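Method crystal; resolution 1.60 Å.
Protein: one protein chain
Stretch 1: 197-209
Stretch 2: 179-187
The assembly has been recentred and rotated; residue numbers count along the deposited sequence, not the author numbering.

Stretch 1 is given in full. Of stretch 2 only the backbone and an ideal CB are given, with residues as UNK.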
# COMPACT_ATOMS: atom_id res chain seq x y z
N LYS A 197 20.41 -7.92 -1.48
CA LYS A 197 19.82 -7.71 -0.17
C LYS A 197 18.30 -7.71 -0.23
O LYS A 197 17.70 -7.23 -1.20
CB LYS A 197 20.29 -6.40 0.46
CG LYS A 197 21.74 -6.39 0.91
CD LYS A 197 22.01 -5.16 1.75
CE LYS A 197 23.43 -4.68 1.57
NZ LYS A 197 23.72 -4.12 0.21
N HIS A 198 17.70 -8.26 0.81
CA HIS A 198 16.26 -8.24 0.96
C HIS A 198 15.84 -6.94 1.61
O HIS A 198 16.46 -6.48 2.56
CB HIS A 198 15.81 -9.43 1.79
CG HIS A 198 15.97 -10.73 1.09
ND1 HIS A 198 15.08 -11.18 0.15
CD2 HIS A 198 16.95 -11.67 1.17
CE1 HIS A 198 15.48 -12.36 -0.31
NE2 HIS A 198 16.61 -12.67 0.29
N HIS A 199 14.76 -6.35 1.09
CA HIS A 199 14.29 -5.06 1.58
C HIS A 199 12.93 -5.12 2.25
O HIS A 199 12.39 -4.10 2.67
CB HIS A 199 14.30 -4.04 0.44
CG HIS A 199 15.68 -3.77 -0.08
ND1 HIS A 199 16.64 -3.14 0.68
CD2 HIS A 199 16.27 -4.07 -1.26
CE1 HIS A 199 17.76 -3.06 -0.02
NE2 HIS A 199 17.56 -3.60 -1.20
N GLY A 200 12.39 -6.33 2.34
CA GLY A 200 11.12 -6.54 3.01
C GLY A 200 11.29 -6.81 4.50
O GLY A 200 12.31 -6.43 5.11
N SER A 201 10.30 -7.48 5.08
CA SER A 201 10.34 -7.78 6.51
C SER A 201 9.83 -9.17 6.81
O SER A 201 8.79 -9.59 6.29
CB SER A 201 9.52 -6.78 7.31
OG SER A 201 9.55 -7.12 8.70
N ALA A 202 10.55 -9.86 7.69
CA ALA A 202 10.13 -11.15 8.22
C ALA A 202 8.79 -11.04 8.93
O ALA A 202 8.09 -12.03 9.10
CB ALA A 202 11.18 -11.69 9.18
N VAL A 203 8.43 -9.82 9.35
CA VAL A 203 7.13 -9.61 9.98
C VAL A 203 6.03 -10.01 9.01
O VAL A 203 5.03 -10.62 9.39
CB VAL A 203 6.95 -8.15 10.44
CG1 VAL A 203 5.52 -7.91 10.89
CG2 VAL A 203 7.93 -7.84 11.56
N VAL A 204 6.23 -9.69 7.73
CA VAL A 204 5.21 -9.97 6.73
C VAL A 204 5.17 -11.48 6.40
O VAL A 204 4.09 -12.04 6.22
CB VAL A 204 5.37 -9.08 5.48
CG1 VAL A 204 4.25 -9.35 4.49
CG2 VAL A 204 5.34 -7.60 5.90
N ASN A 205 6.32 -12.14 6.37
CA ASN A 205 6.29 -13.61 6.22
C ASN A 205 5.48 -14.22 7.35
O ASN A 205 4.71 -15.16 7.16
CB ASN A 205 7.69 -14.23 6.21
CG ASN A 205 8.51 -13.77 5.03
OD1 ASN A 205 8.75 -14.53 4.08
ND2 ASN A 205 8.92 -12.52 5.07
N THR A 206 5.66 -13.65 8.54
CA THR A 206 4.97 -14.12 9.73
C THR A 206 3.46 -13.87 9.66
O THR A 206 2.68 -14.78 9.95
CB THR A 206 5.59 -13.53 11.01
OG1 THR A 206 7.00 -13.82 11.05
CG2 THR A 206 4.92 -14.09 12.25
N ILE A 207 3.06 -12.66 9.24
CA ILE A 207 1.65 -12.35 9.02
C ILE A 207 1.03 -13.31 8.01
O ILE A 207 -0.09 -13.78 8.19
CB ILE A 207 1.42 -10.94 8.42
CG1 ILE A 207 1.99 -9.82 9.29
CG2 ILE A 207 -0.08 -10.72 8.14
CD1 ILE A 207 1.90 -8.46 8.61
N ILE A 208 1.75 -13.56 6.93
CA ILE A 208 1.26 -14.44 5.88
C ILE A 208 1.07 -15.86 6.43
O ILE A 208 0.07 -16.51 6.13
CB ILE A 208 2.19 -14.40 4.65
CG1 ILE A 208 1.98 -13.09 3.89
CG2 ILE A 208 1.96 -15.61 3.75
CD1 ILE A 208 2.99 -12.83 2.79
N LYS A 209 2.02 -16.32 7.24
CA LYS A 209 1.92 -17.63 7.88
C LYS A 209 0.71 -17.68 8.81
O LYS A 209 -0.07 -18.64 8.79
CB LYS A 209 3.22 -17.95 8.63
CG LYS A 209 3.14 -19.06 9.70
CD LYS A 209 3.09 -20.45 9.09
CE LYS A 209 3.10 -21.52 10.18
NZ LYS A 209 3.08 -22.88 9.60
N UNK A 179 -3.26 -6.53 1.68
CA UNK A 179 -2.50 -5.49 0.99
C UNK A 179 -1.62 -4.81 2.01
O UNK A 179 -2.12 -4.27 3.00
CB UNK A 179 -3.42 -4.48 0.29
N UNK A 180 -0.31 -4.86 1.79
CA UNK A 180 0.68 -4.29 2.70
C UNK A 180 1.60 -3.38 1.93
O UNK A 180 1.95 -3.67 0.79
CB UNK A 180 1.48 -5.38 3.41
N UNK A 181 2.02 -2.28 2.55
CA UNK A 181 3.12 -1.52 1.98
C UNK A 181 4.40 -2.37 1.99
O UNK A 181 5.13 -2.43 1.00
CB UNK A 181 3.33 -0.22 2.75
N UNK A 182 4.65 -3.05 3.11
CA UNK A 182 5.87 -3.81 3.29
C UNK A 182 5.73 -5.23 2.72
O UNK A 182 4.79 -5.94 3.06
CB UNK A 182 6.24 -3.86 4.77
N UNK A 183 6.67 -5.63 1.84
CA UNK A 183 6.64 -6.99 1.32
C UNK A 183 7.33 -7.99 2.26
O UNK A 183 8.13 -7.59 3.11
CB UNK A 183 7.30 -7.03 -0.06
N UNK A 184 7.01 -9.28 2.09
CA UNK A 184 7.76 -10.30 2.81
C UNK A 184 9.11 -10.53 2.17
O UNK A 184 9.34 -10.11 1.03
CB UNK A 184 6.97 -11.61 2.86
N UNK A 185 10.00 -11.21 2.90
CA UNK A 185 11.25 -11.71 2.32
C UNK A 185 10.92 -12.74 1.24
O UNK A 185 10.21 -13.72 1.49
CB UNK A 185 12.15 -12.32 3.40
N UNK A 186 11.42 -12.51 0.03
CA UNK A 186 11.18 -13.40 -1.09
C UNK A 186 12.28 -13.29 -2.13
O UNK A 186 13.13 -12.39 -2.06
CB UNK A 186 9.82 -13.10 -1.73
N UNK A 187 12.26 -14.18 -3.10
CA UNK A 187 13.27 -14.16 -4.16
C UNK A 187 13.20 -12.89 -4.99
O UNK A 187 14.23 -12.32 -5.39
CB UNK A 187 13.11 -15.38 -5.07

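Position 179 has extended backbone angles (-127/120), and nothing of stretch 1 lies within 5.5 Å of its ideal CB. The contact sets no rule here; the residue is I179, out of reach.

Position 180 is also extended, but its CA-to-CB bond points toward the helix. The nearest visible atom, V204 CG1, is 5.0 Å from the ideal CB, with I207 beyond, so the gap is apolar and deep. A long aliphatic or an aromatic side chain would fill it. The residue is F180: its CZ lies 3.6 Å from I207 CG2 and its CD2 3.9 Å from V204 CG1, while I207 CD1 sits over one face of the ring.

Position 181 finds nothing nearby, and its CB gives no guidance. It is Y181, whose hydroxyl is bonded elsewhere in the structure.

At 182 the CB again points toward stretch 1, only 4.0 Å from V204 CG2 and 5.1 Å from S201 CB. Something short and branched fits, such as valine or threonine. The residue is T182, whose CG2 packs 3.8 Å from S201 CB and 3.9 Å from V204 CG2.

Position 183 turns its CB away, so the backbone does the work: S201 N donates a hydrogen bond to the carbonyl O of 183 at 2.9 Å. The fit is close, for an ideal CB on G200 would lie 2.4 Å from that same O, a clash; glycine allows the approach. Many side chains would serve at 183, and phi of -84° is compatible with the proline found, P183.

Position 184 has a phi of -76° and a CB directed sideways, near V204 CG1 (3.9 Å) and I208 CD1 (4.2 Å). A compact apolar residue suits this greasy shelf, proline among them. P184 places its CD 3.8 Å from V204 CG1 and its CG 3.9 Å from I208 CD1, a small ring laid against two helix side chains.

Position 185 also points sideways, with H198 ND1 4.5 Å from its ideal CB and the start of the helix close by. A branched or long aliphatic chain could reach both. I185 does: its CG2 lies over the H198 ring face, 3.6 Å from the centroid in a CH-pi contact, and its CD1 comes within 3.8 Å of G200 C.

At 186 an ideal CB would point away and meet nothing of stretch 1, so many residues would do. G186 contributes its backbone, with its O 2.9 Å from H198 CE1 at the ring edge.

Position 187 points away and is free in kind; it is E187.

Stretch 2 (179-187) IFYTPPIGE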
# COMPACT_ATOMS: atom_id res chain seq x y z
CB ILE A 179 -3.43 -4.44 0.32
CG1 ILE A 179 -4.49 -5.13 -0.55
CG2 ILE A 179 -2.60 -3.45 -0.51
CD1 ILE A 179 -5.57 -4.20 -1.07
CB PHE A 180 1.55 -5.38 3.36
CG PHE A 180 0.77 -6.44 4.07
CD1 PHE A 180 -0.02 -6.14 5.18
CD2 PHE A 180 0.84 -7.76 3.64
CE1 PHE A 180 -0.74 -7.14 5.84
CE2 PHE A 180 0.13 -8.77 4.29
CZ PHE A 180 -0.66 -8.45 5.39
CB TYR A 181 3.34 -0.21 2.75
CG TYR A 181 4.60 0.51 2.35
CD1 TYR A 181 4.70 1.14 1.11
CD2 TYR A 181 5.70 0.56 3.21
CE1 TYR A 181 5.86 1.82 0.73
CE2 TYR A 181 6.86 1.24 2.85
CZ TYR A 181 6.94 1.86 1.61
OH TYR A 181 8.09 2.52 1.25
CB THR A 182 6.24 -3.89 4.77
OG1 THR A 182 6.34 -2.57 5.29
CG2 THR A 182 7.57 -4.59 4.97
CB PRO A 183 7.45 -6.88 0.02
CG PRO A 183 8.47 -5.81 0.30
CD PRO A 183 7.78 -4.84 1.26
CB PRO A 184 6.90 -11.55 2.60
CG PRO A 184 6.29 -11.34 1.24
CD PRO A 184 5.99 -9.86 1.20
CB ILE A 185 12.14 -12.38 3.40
CG1 ILE A 185 12.34 -11.46 4.62
CG2 ILE A 185 13.48 -12.83 2.79
CD1 ILE A 185 13.03 -10.13 4.34
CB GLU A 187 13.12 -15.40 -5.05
CG GLU A 187 14.22 -15.55 -6.09
CD GLU A 187 14.13 -16.84 -6.87
OE1 GLU A 187 13.24 -17.67 -6.59
OE2 GLU A 187 14.97 -17.03 -7.79
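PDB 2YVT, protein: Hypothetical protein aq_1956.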